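Stromal cell-derived factor 2-like protein (Arabidopsis thaliana, PDB 3MAL) takes part in protein quality control and the unfolded protein response of the endoplasmic reticulum, working in a complex with ERDJ3B and BIP1 needed for immune receptor accumulation. Local coordinates at residues T31-D39 with S50-N61; I18-E29 with I183-L194. All coordinates share one frame; numbering follows the deposited sequence. Where two conformers were deposited one is given.

Contact 1. Residues T31-D39 with S50-N61; sequences TKFRLHSHD and SVTGFPGVVDSN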
loop_
_atom_site.group_PDB
_atom_site.type_symbol
_atom_site.label_atom_id
_atom_site.label_comp_id
_atom_site.label_asym_id
_atom_site.label_seq_id
_atom_site.Cartn_x
_atom_site.Cartn_y
_atom_site.Cartn_z
ATOM N N THR A 31 -11.670 0.378 -9.273
ATOM C CA THR A 31 -12.798 -0.115 -8.492
ATOM C C THR A 31 -13.229 0.803 -7.340
ATOM O O THR A 31 -14.319 0.632 -6.777
ATOM C CB THR A 31 -12.470 -1.480 -7.863
ATOM O OG1 THR A 31 -11.407 -1.303 -6.923
ATOM C CG2 THR A 31 -12.072 -2.497 -8.928
ATOM N N LYS A 32 -12.364 1.753 -6.967
ATOM C CA LYS A 32 -12.630 2.650 -5.835
ATOM C C LYS A 32 -12.501 1.983 -4.443
ATOM O O LYS A 32 -12.751 2.627 -3.433
ATOM C CB LYS A 32 -13.990 3.368 -5.972
ATOM C CG LYS A 32 -14.290 3.960 -7.382
ATOM C CD LYS A 32 -13.204 4.932 -7.842
ATOM C CE LYS A 32 -13.534 5.462 -9.258
ATOM N NZ LYS A 32 -12.399 6.250 -9.838
ATOM N N PHE A 33 -12.094 0.712 -4.393
ATOM C CA PHE A 33 -11.862 0.035 -3.100
ATOM C C PHE A 33 -10.606 0.574 -2.402
ATOM O O PHE A 33 -9.664 1.048 -3.054
ATOM C CB PHE A 33 -11.779 -1.504 -3.272
ATOM C CG PHE A 33 -13.144 -2.195 -3.434
ATOM C CD1 PHE A 33 -14.110 -1.697 -4.329
ATOM C CD2 PHE A 33 -13.446 -3.347 -2.707
ATOM C CE1 PHE A 33 -15.374 -2.338 -4.471
ATOM C CE2 PHE A 33 -14.680 -3.993 -2.847
ATOM C CZ PHE A 33 -15.655 -3.479 -3.740
ATOM N N ARG A 34 -10.589 0.501 -1.073
ATOM C CA ARG A 34 -9.469 1.033 -0.312
ATOM C C ARG A 34 -8.504 -0.062 0.175
ATOM O O ARG A 34 -8.916 -1.114 0.658
ATOM C CB ARG A 34 -9.957 1.839 0.900
ATOM C CG ARG A 34 -10.513 3.176 0.587
ATOM C CD ARG A 34 -12.012 3.074 0.358
ATOM N NE ARG A 34 -12.691 4.325 0.663
ATOM C CZ ARG A 34 -13.259 5.090 -0.252
ATOM N NH1 ARG A 34 -13.255 4.700 -1.522
ATOM N NH2 ARG A 34 -13.850 6.224 0.096
ATOM N N LEU A 35 -7.208 0.215 0.073
ATOM C CA LEU A 35 -6.202 -0.668 0.653
ATOM C C LEU A 35 -6.474 -0.848 2.154
ATOM O O LEU A 35 -6.605 0.129 2.895
ATOM C CB LEU A 35 -4.788 -0.110 0.373
ATOM C CG LEU A 35 -3.595 -1.020 0.722
ATOM C CD1 LEU A 35 -3.547 -2.237 -0.234
ATOM C CD2 LEU A 35 -2.266 -0.227 0.727
ATOM N N HIS A 36 -6.545 -2.106 2.595
ATOM C CA HIS A 36 -7.089 -2.450 3.884
ATOM C C HIS A 36 -6.360 -3.652 4.510
ATOM O O HIS A 36 -5.899 -4.574 3.815
ATOM C CB HIS A 36 -8.594 -2.740 3.687
ATOM C CG HIS A 36 -9.292 -3.363 4.862
ATOM N ND1 HIS A 36 -9.359 -4.724 5.044
ATOM C CD2 HIS A 36 -10.059 -2.817 5.837
ATOM C CE1 HIS A 36 -10.074 -4.987 6.125
ATOM N NE2 HIS A 36 -10.515 -3.845 6.619
ATOM N N SER A 37 -6.226 -3.627 5.835
ATOM C CA SER A 37 -5.699 -4.801 6.549
ATOM C C SER A 37 -6.472 -5.015 7.831
ATOM O O SER A 37 -7.405 -4.268 8.140
ATOM C CB SER A 37 -4.168 -4.719 6.776
ATOM O OG SER A 37 -3.614 -6.005 7.068
ATOM N N HIS A 38 -6.087 -6.034 8.582
ATOM C CA HIS A 38 -6.858 -6.458 9.737
ATOM C C HIS A 38 -6.081 -7.586 10.394
ATOM O O HIS A 38 -5.127 -8.079 9.814
ATOM C CB HIS A 38 -8.275 -6.908 9.334
ATOM C CG HIS A 38 -8.358 -7.740 8.074
ATOM N ND1 HIS A 38 -9.539 -7.903 7.378
ATOM C CD2 HIS A 38 -7.425 -8.446 7.394
ATOM C CE1 HIS A 38 -9.332 -8.695 6.340
ATOM N NE2 HIS A 38 -8.060 -9.044 6.331
ATOM N N ASP A 39 -6.534 -8.019 11.569
ATOM C CA ASP A 39 -5.810 -8.982 12.387
ATOM C C ASP A 39 -6.104 -10.460 12.019
ATOM O O ASP A 39 -6.486 -11.248 12.883
ATOM C CB ASP A 39 -6.131 -8.715 13.881
ATOM C CG ASP A 39 -5.265 -9.517 14.823
ATOM O OD1 ASP A 39 -4.225 -10.056 14.380
ATOM O OD2 ASP A 39 -5.623 -9.624 16.034
ATOM N N SER A 50 -3.170 -10.788 6.203
ATOM C CA SER A 50 -3.726 -10.532 4.884
ATOM C C SER A 50 -4.049 -9.055 4.648
ATOM O O SER A 50 -4.182 -8.255 5.585
ATOM C CB SER A 50 -4.975 -11.386 4.665
ATOM O OG SER A 50 -5.988 -11.009 5.591
ATOM N N VAL A 51 -4.088 -8.704 3.371
ATOM C CA VAL A 51 -4.346 -7.339 2.897
ATOM C C VAL A 51 -5.432 -7.493 1.811
ATOM O O VAL A 51 -5.389 -8.435 1.027
ATOM C CB VAL A 51 -3.041 -6.705 2.323
ATOM C CG1 VAL A 51 -3.351 -5.425 1.518
ATOM C CG2 VAL A 51 -2.041 -6.421 3.437
ATOM N N THR A 52 -6.407 -6.584 1.787
ATOM C CA THR A 52 -7.526 -6.641 0.843
ATOM C C THR A 52 -7.912 -5.260 0.348
ATOM O O THR A 52 -7.392 -4.235 0.835
ATOM C CB THR A 52 -8.812 -7.255 1.484
ATOM O OG1 THR A 52 -9.360 -6.338 2.445
ATOM C CG2 THR A 52 -8.531 -8.609 2.139
ATOM N N GLY A 53 -8.813 -5.238 -0.633
ATOM C CA GLY A 53 -9.515 -4.032 -1.026
ATOM C C GLY A 53 -10.844 -3.949 -0.294
ATOM O O GLY A 53 -11.625 -4.877 -0.330
ATOM N N PHE A 54 -11.084 -2.832 0.383
ATOM C CA PHE A 54 -12.272 -2.641 1.231
ATOM C C PHE A 54 -13.178 -1.494 0.697
ATOM O O PHE A 54 -12.721 -0.374 0.509
ATOM C CB PHE A 54 -11.799 -2.324 2.657
ATOM C CG PHE A 54 -12.882 -2.344 3.675
ATOM C CD1 PHE A 54 -13.220 -3.540 4.320
ATOM C CD2 PHE A 54 -13.567 -1.173 4.010
ATOM C CE1 PHE A 54 -14.232 -3.561 5.276
ATOM C CE2 PHE A 54 -14.585 -1.187 4.972
ATOM C CZ PHE A 54 -14.919 -2.376 5.602
ATOM N N PRO A 55 -14.483 -1.753 0.496
ATOM C CA PRO A 55 -15.280 -0.687 -0.160
ATOM C C PRO A 55 -15.867 0.449 0.718
ATOM O O PRO A 55 -16.053 1.565 0.213
ATOM C CB PRO A 55 -16.408 -1.473 -0.843
ATOM C CG PRO A 55 -16.606 -2.693 0.067
ATOM C CD PRO A 55 -15.239 -3.019 0.646
ATOM N N GLY A 56 -16.174 0.174 1.987
ATOM C CA GLY A 56 -16.830 1.158 2.878
ATOM C C GLY A 56 -15.926 2.331 3.253
ATOM O O GLY A 56 -14.706 2.163 3.415
ATOM N N VAL A 57 -16.531 3.512 3.377
ATOM C CA VAL A 57 -15.832 4.750 3.722
ATOM C C VAL A 57 -15.310 4.768 5.162
ATOM O O VAL A 57 -14.173 5.207 5.434
ATOM C CB VAL A 57 -16.763 6.018 3.512
ATOM C CG1 VAL A 57 -16.097 7.287 4.030
ATOM C CG2 VAL A 57 -17.145 6.191 2.084
ATOM N N VAL A 58 -16.134 4.334 6.114
ATOM C CA VAL A 58 -15.665 4.407 7.494
ATOM C C VAL A 58 -15.069 3.109 8.029
ATOM O O VAL A 58 -15.747 2.114 8.254
ATOM C CB VAL A 58 -16.558 5.293 8.471
ATOM C CG1 VAL A 58 -17.794 5.867 7.795
ATOM C CG2 VAL A 58 -16.792 4.679 9.877
ATOM N N ASP A 59 -13.751 3.156 8.193
ATOM C CA ASP A 59 -12.950 1.971 8.437
ATOM C C ASP A 59 -11.548 2.403 8.857
ATOM O O ASP A 59 -10.751 2.811 8.017
ATOM C CB ASP A 59 -12.879 1.127 7.155
ATOM C CG ASP A 59 -12.151 -0.163 7.376
ATOM O OD1 ASP A 59 -11.146 -0.409 6.679
ATOM O OD2 ASP A 59 -12.580 -0.914 8.267
ATOM N N SER A 60 -11.252 2.341 10.159
ATOM C CA SER A 60 -9.922 2.750 10.664
ATOM C C SER A 60 -8.846 1.817 10.099
ATOM O O SER A 60 -7.697 2.219 9.919
ATOM C CB SER A 60 -9.884 2.753 12.197
ATOM O OG SER A 60 -10.297 1.506 12.704
ATOM N N ASN A 61 -9.255 0.583 9.776
ATOM C CA ASN A 61 -8.387 -0.413 9.141
ATOM C C ASN A 61 -7.931 -0.067 7.718
ATOM O O ASN A 61 -7.112 -0.808 7.134
ATOM C CB ASN A 61 -9.063 -1.799 9.141
ATOM C CG ASN A 61 -8.939 -2.511 10.471
ATOM O OD1 ASN A 61 -8.017 -2.240 11.240
ATOM N ND2 ASN A 61 -9.867 -3.427 10.756
HETATM O O HOH W 1 -12.034 -3.449 8.906
#

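Contact 2. Residues I18-E29 with I183-L194; sequences ITYGSAIKLMHE and IWLAAEGVYLPL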
loop_
_atom_site.group_PDB
_atom_site.type_symbol
_atom_site.label_atom_id
_atom_site.label_comp_id
_atom_site.label_asym_id
_atom_site.label_seq_id
_atom_site.Cartn_x
_atom_site.Cartn_y
_atom_site.Cartn_z
ATOM N N ILE A 18 1.715 15.312 0.148
ATOM C CA ILE A 18 1.771 14.219 1.091
ATOM C C ILE A 18 3.178 14.104 1.671
ATOM O O ILE A 18 4.140 13.883 0.936
ATOM C CB ILE A 18 1.366 12.903 0.412
ATOM C CG1 ILE A 18 -0.092 12.989 -0.084
ATOM C CG2 ILE A 18 1.627 11.724 1.341
ATOM C CD1 ILE A 18 -0.541 11.785 -0.898
ATOM N N THR A 19 3.307 14.248 2.986
ATOM C CA THR A 19 4.625 14.285 3.624
ATOM C C THR A 19 4.872 13.009 4.430
ATOM O O THR A 19 3.921 12.320 4.806
ATOM C CB THR A 19 4.730 15.487 4.594
ATOM O OG1 THR A 19 3.574 15.499 5.449
ATOM C CG2 THR A 19 4.798 16.811 3.814
ATOM N N TYR A 20 6.133 12.698 4.723
ATOM C CA TYR A 20 6.394 11.549 5.583
ATOM C C TYR A 20 5.759 11.787 6.948
ATOM O O TYR A 20 5.760 12.923 7.452
ATOM C CB TYR A 20 7.896 11.284 5.723
ATOM C CG TYR A 20 8.538 10.820 4.431
ATOM C CD1 TYR A 20 9.244 11.721 3.615
ATOM C CD2 TYR A 20 8.435 9.502 4.013
ATOM C CE1 TYR A 20 9.816 11.310 2.414
ATOM C CE2 TYR A 20 9.053 9.079 2.806
ATOM C CZ TYR A 20 9.727 9.994 2.022
ATOM O OH TYR A 20 10.312 9.608 0.828
ATOM N N GLY A 21 5.226 10.719 7.542
ATOM C CA GLY A 21 4.526 10.843 8.811
ATOM C C GLY A 21 3.025 11.029 8.648
ATOM O O GLY A 21 2.291 10.985 9.625
ATOM N N SER A 22 2.564 11.231 7.416
ATOM C CA SER A 22 1.150 11.483 7.213
ATOM C C SER A 22 0.348 10.178 7.214
ATOM O O SER A 22 0.890 9.087 6.932
ATOM C CB SER A 22 0.916 12.260 5.921
ATOM O OG SER A 22 0.795 11.349 4.856
ATOM N N ALA A 23 -0.932 10.298 7.577
ATOM C CA ALA A 23 -1.856 9.164 7.506
ATOM C C ALA A 23 -2.710 9.283 6.239
ATOM O O ALA A 23 -3.268 10.343 5.946
ATOM C CB ALA A 23 -2.746 9.088 8.742
ATOM N N ILE A 24 -2.783 8.192 5.480
ATOM C CA ILE A 24 -3.502 8.197 4.208
ATOM C C ILE A 24 -4.388 6.969 4.042
ATOM O O ILE A 24 -4.156 5.936 4.680
ATOM C CB ILE A 24 -2.541 8.272 2.984
ATOM C CG1 ILE A 24 -1.724 6.982 2.832
ATOM C CG2 ILE A 24 -1.709 9.588 3.025
ATOM C CD1 ILE A 24 -0.960 6.861 1.505
ATOM N N LYS A 25 -5.405 7.107 3.196
ATOM C CA LYS A 25 -6.007 5.962 2.541
ATOM C C LYS A 25 -5.506 5.915 1.090
ATOM O O LYS A 25 -5.093 6.937 0.524
ATOM C CB LYS A 25 -7.522 6.016 2.618
ATOM C CG LYS A 25 -8.038 6.043 4.040
ATOM C CD LYS A 25 -9.541 5.741 4.088
ATOM C CE LYS A 25 -10.028 5.719 5.546
ATOM N NZ LYS A 25 -11.506 5.527 5.592
ATOM N N LEU A 26 -5.461 4.710 0.535
ATOM C CA LEU A 26 -5.016 4.495 -0.825
ATOM C C LEU A 26 -6.146 3.839 -1.594
ATOM O O LEU A 26 -6.519 2.692 -1.311
ATOM C CB LEU A 26 -3.755 3.620 -0.828
ATOM C CG LEU A 26 -2.906 3.761 -2.086
ATOM C CD1 LEU A 26 -2.165 5.116 -2.142
ATOM C CD2 LEU A 26 -1.918 2.570 -2.183
ATOM N N MET A 27 -6.711 4.575 -2.550
ATOM C CA MET A 27 -7.844 4.108 -3.309
ATOM C C MET A 27 -7.415 3.574 -4.672
ATOM O O MET A 27 -6.671 4.239 -5.405
ATOM C CB MET A 27 -8.853 5.241 -3.490
ATOM C CG MET A 27 -10.165 4.809 -4.156
ATOM S SD MET A 27 -11.233 6.180 -4.666
ATOM C CE MET A 27 -10.427 6.651 -6.185
ATOM N N HIS A 28 -7.906 2.373 -4.988
ATOM C CA HIS A 28 -7.755 1.735 -6.301
ATOM C C HIS A 28 -8.522 2.548 -7.346
ATOM O O HIS A 28 -9.730 2.747 -7.218
ATOM C CB HIS A 28 -8.328 0.324 -6.201
ATOM C CG HIS A 28 -8.146 -0.518 -7.431
ATOM N ND1 HIS A 28 -6.909 -0.854 -7.940
ATOM C CD2 HIS A 28 -9.055 -1.139 -8.218
ATOM C CE1 HIS A 28 -7.063 -1.638 -8.994
ATOM N NE2 HIS A 28 -8.356 -1.811 -9.195
ATOM N N GLU A 29 -7.840 3.059 -8.355
ATOM C CA GLU A 29 -8.571 3.951 -9.282
ATOM C C GLU A 29 -9.781 3.333 -9.983
ATOM O O GLU A 29 -10.811 3.974 -10.100
ATOM C CB GLU A 29 -7.665 4.565 -10.326
ATOM C CG GLU A 29 -8.431 5.579 -11.196
ATOM C CD GLU A 29 -7.526 6.259 -12.209
ATOM O OE1 GLU A 29 -6.799 5.546 -12.942
ATOM O OE2 GLU A 29 -7.550 7.515 -12.294
ATOM N N ILE A 183 -3.236 1.389 -10.960
ATOM C CA ILE A 183 -3.145 2.791 -10.608
ATOM C C ILE A 183 -3.924 3.048 -9.317
ATOM O O ILE A 183 -5.019 2.498 -9.080
ATOM C CB ILE A 183 -3.533 3.731 -11.775
ATOM C CG1 ILE A 183 -3.248 5.197 -11.410
ATOM C CG2 ILE A 183 -4.964 3.504 -12.208
ATOM C CD1 ILE A 183 -4.356 5.889 -10.641
ATOM N N TRP A 184 -3.305 3.834 -8.445
ATOM C CA TRP A 184 -3.880 4.168 -7.144
ATOM C C TRP A 184 -3.872 5.687 -6.933
ATOM O O TRP A 184 -3.148 6.416 -7.609
ATOM C CB TRP A 184 -3.076 3.491 -6.018
ATOM C CG TRP A 184 -3.118 1.976 -6.074
ATOM C CD1 TRP A 184 -2.381 1.160 -6.888
ATOM C CD2 TRP A 184 -3.941 1.104 -5.277
ATOM N NE1 TRP A 184 -2.693 -0.162 -6.648
ATOM C CE2 TRP A 184 -3.646 -0.224 -5.668
ATOM C CE3 TRP A 184 -4.898 1.316 -4.285
ATOM C CZ2 TRP A 184 -4.277 -1.337 -5.088
ATOM C CZ3 TRP A 184 -5.527 0.212 -3.703
ATOM C CH2 TRP A 184 -5.206 -1.097 -4.105
ATOM N N LEU A 185 -4.672 6.131 -5.967
ATOM C CA LEU A 185 -4.796 7.540 -5.581
ATOM C C LEU A 185 -4.793 7.646 -4.036
ATOM O O LEU A 185 -5.556 6.946 -3.352
ATOM C CB LEU A 185 -6.112 8.117 -6.138
ATOM C CG LEU A 185 -6.364 7.893 -7.648
ATOM C CD1 LEU A 185 -7.798 7.514 -7.965
ATOM C CD2 LEU A 185 -5.975 9.092 -8.454
ATOM N N ALA A 186 -3.936 8.493 -3.488
ATOM C CA ALA A 186 -4.030 8.788 -2.060
ATOM C C ALA A 186 -5.238 9.688 -1.809
ATOM O O ALA A 186 -5.467 10.673 -2.530
ATOM C CB ALA A 186 -2.734 9.429 -1.528
ATOM N N ALA A 187 -6.016 9.341 -0.785
ATOM C CA ALA A 187 -7.204 10.138 -0.410
ATOM C C ALA A 187 -7.449 10.188 1.112
ATOM O O ALA A 187 -6.794 9.466 1.903
ATOM C CB ALA A 187 -8.426 9.577 -1.123
ATOM N N GLU A 188 -8.393 11.024 1.534
ATOM C CA GLU A 188 -8.849 11.015 2.930
ATOM C C GLU A 188 -7.724 11.119 3.954
ATOM O O GLU A 188 -7.844 10.613 5.060
ATOM C CB GLU A 188 -9.672 9.753 3.231
ATOM C CG GLU A 188 -10.965 9.778 2.528
ATOM C CD GLU A 188 -11.808 8.535 2.720
ATOM O OE1 GLU A 188 -11.949 7.999 3.847
ATOM O OE2 GLU A 188 -12.387 8.118 1.713
ATOM N N GLY A 189 -6.637 11.778 3.601
ATOM C CA GLY A 189 -5.482 11.741 4.475
ATOM C C GLY A 189 -5.399 12.855 5.496
ATOM O O GLY A 189 -6.188 13.799 5.477
ATOM N N VAL A 190 -4.462 12.708 6.423
ATOM C CA VAL A 190 -4.068 13.796 7.289
ATOM C C VAL A 190 -2.594 14.018 7.016
ATOM O O VAL A 190 -1.760 13.151 7.300
ATOM C CB VAL A 190 -4.324 13.470 8.772
ATOM C CG1 VAL A 190 -3.737 14.567 9.671
ATOM C CG2 VAL A 190 -5.827 13.300 9.024
ATOM N N TYR A 191 -2.270 15.168 6.439
ATOM C CA TYR A 191 -0.916 15.423 5.962
ATOM C C TYR A 191 -0.133 16.373 6.883
ATOM O O TYR A 191 -0.590 17.496 7.178
ATOM C CB TYR A 191 -0.951 15.918 4.509
ATOM C CG TYR A 191 -1.950 15.148 3.633
ATOM C CD1 TYR A 191 -3.077 15.782 3.117
ATOM C CD2 TYR A 191 -1.772 13.799 3.345
ATOM C CE1 TYR A 191 -4.000 15.102 2.335
ATOM C CE2 TYR A 191 -2.694 13.100 2.546
ATOM C CZ TYR A 191 -3.803 13.764 2.054
ATOM O OH TYR A 191 -4.730 13.105 1.277
ATOM N N LEU A 192 1.021 15.900 7.368
ATOM C CA LEU A 192 1.836 16.692 8.269
ATOM C C LEU A 192 2.364 17.918 7.518
ATOM O O LEU A 192 2.598 17.851 6.290
ATOM C CB LEU A 192 2.981 15.873 8.870
ATOM C CG LEU A 192 2.660 14.669 9.774
ATOM C CD1 LEU A 192 3.940 14.231 10.475
ATOM C CD2 LEU A 192 1.524 14.986 10.814
ATOM N N PRO A 193 2.534 19.045 8.238
ATOM C CA PRO A 193 3.012 20.283 7.624
ATOM C C PRO A 193 4.310 20.068 6.875
ATOM O O PRO A 193 5.140 19.256 7.275
ATOM C CB PRO A 193 3.231 21.222 8.818
ATOM C CG PRO A 193 2.451 20.649 9.925
ATOM C CD PRO A 193 2.263 19.191 9.673
ATOM N N LEU A 194 4.463 20.781 5.772
ATOM C CA LEU A 194 5.709 20.778 5.008
ATOM C C LEU A 194 6.803 21.512 5.728
ATOM O O LEU A 194 6.652 22.703 6.061
ATOM C CB LEU A 194 5.507 21.462 3.664
ATOM C CG LEU A 194 5.076 20.650 2.469
ATOM C CD1 LEU A 194 4.617 21.640 1.369
ATOM C CD2 LEU A 194 6.235 19.781 1.999
#

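Contact 1. Residues T31-D39 with S50-N61
His36 and Phe54 meet in an offset stack, their ring centroids 4.5 Å apart and their planes 14° from parallel. Both side chains rise from the same face of two antiparallel strands, 34-38 and 50-54, with CG anti to the backbone N (chi1 169° and -170°), and they already touch at their CB atoms, 3.4 Å apart. This is the tight part of the contact. Both imidazole nitrogens of His36 are engaged: ND1 donates a bent bond to Thr52 OG1 at 3.1 Å, tilted from the ring plane, while NE2 meets a water at the ring edge, 2.8 Å away. That water donates to Asp59 OD2 and accepts from Asn61 ND2, and Thr52, Asp59 and Asn61 have further partners in Gln169, Ser62 and Lys92. Two residues further along, His38 NE2 donates to Ser50 OG at 2.9 Å, nearly in its ring plane. On the opposite face Leu35 CD1 packs on Val51 CG1 at 3.6 Å.

Toward Pro55 and Val57, both exposed, the contact becomes sparser. Pro55 CB sits over one face of the Phe33 ring, 3.7 Å from its centroid. Arg34 meets Val57 CG2 through NH2 alone, at 3.8 Å, and the same nitrogen forms a salt bridge with Glu188. This antiparallel pairing is the first of the three hairpins that cap the barrel of a beta-trefoil, here in MIR 1.

Contact 2. Residues I18-E29 with I183-L194
This is an antiparallel strand pairing between the two ends of the chain, strand 23-28 against strand 184-190, at the seam where the six-stranded barrel closes. Paired backbone bonds link Met27 with Leu185, Lys25 with Ala187 and Ala23 with Val190, and the register slips by one residue between the last two pairs, a beta bulge at the corner formed by Glu188. Joining first strand to last in this way completes the barrel of the beta-trefoil, bringing MIR 1 against MIR 3. Inside, the Trp184 indole is sandwiched: Leu26 CD2 lies over one face, and His28 covers the other, with its CB 4.0 Å from the centroid of the six-membered ring and its imidazole turned edge-on at 62°. The indole NE1 is bound by Leu155 O. Ile18 CD1 presses tightly on Ala186 CB, at 3.3 Å, while Ile18 CG1 and Ile24 CG2 both reach Tyr191 CE2, the latter at the ring edge. Across the other face, Met27 CE bends back at chi3 (80°) onto Leu185 CD1. The extended Lys25 chain carries NZ to the syn side of Glu188 OE1, 3.1 Å away and well out of the carboxylate plane, in a salt bridge; OE2 pairs with Arg34. Beyond the strands, Thr19 OG1 donates to Leu192 O at 2.7 Å.

In the fold
The centres of contacts 1 and 2 lie about 14 Å apart, and contact 1 falls within the long loop of chain that contact 2 closes. Strands 23-28 and 34-38 follow one another, so barrel and cap are joined directly, and Leu35 N probably donates to Leu26 O at 2.9 Å. Charge ties them further: Arg34 NH2 of contact 1 forms a salt bridge with Glu188 OE2 of contact 2 at 2.9 Å, so this carboxylate is shared between Arg34 and Lys25. Lys25 NZ also comes within 2.7 Å of Val57 O. No ligand marks a binding site here; a sugar-binding role for the protein remains putative.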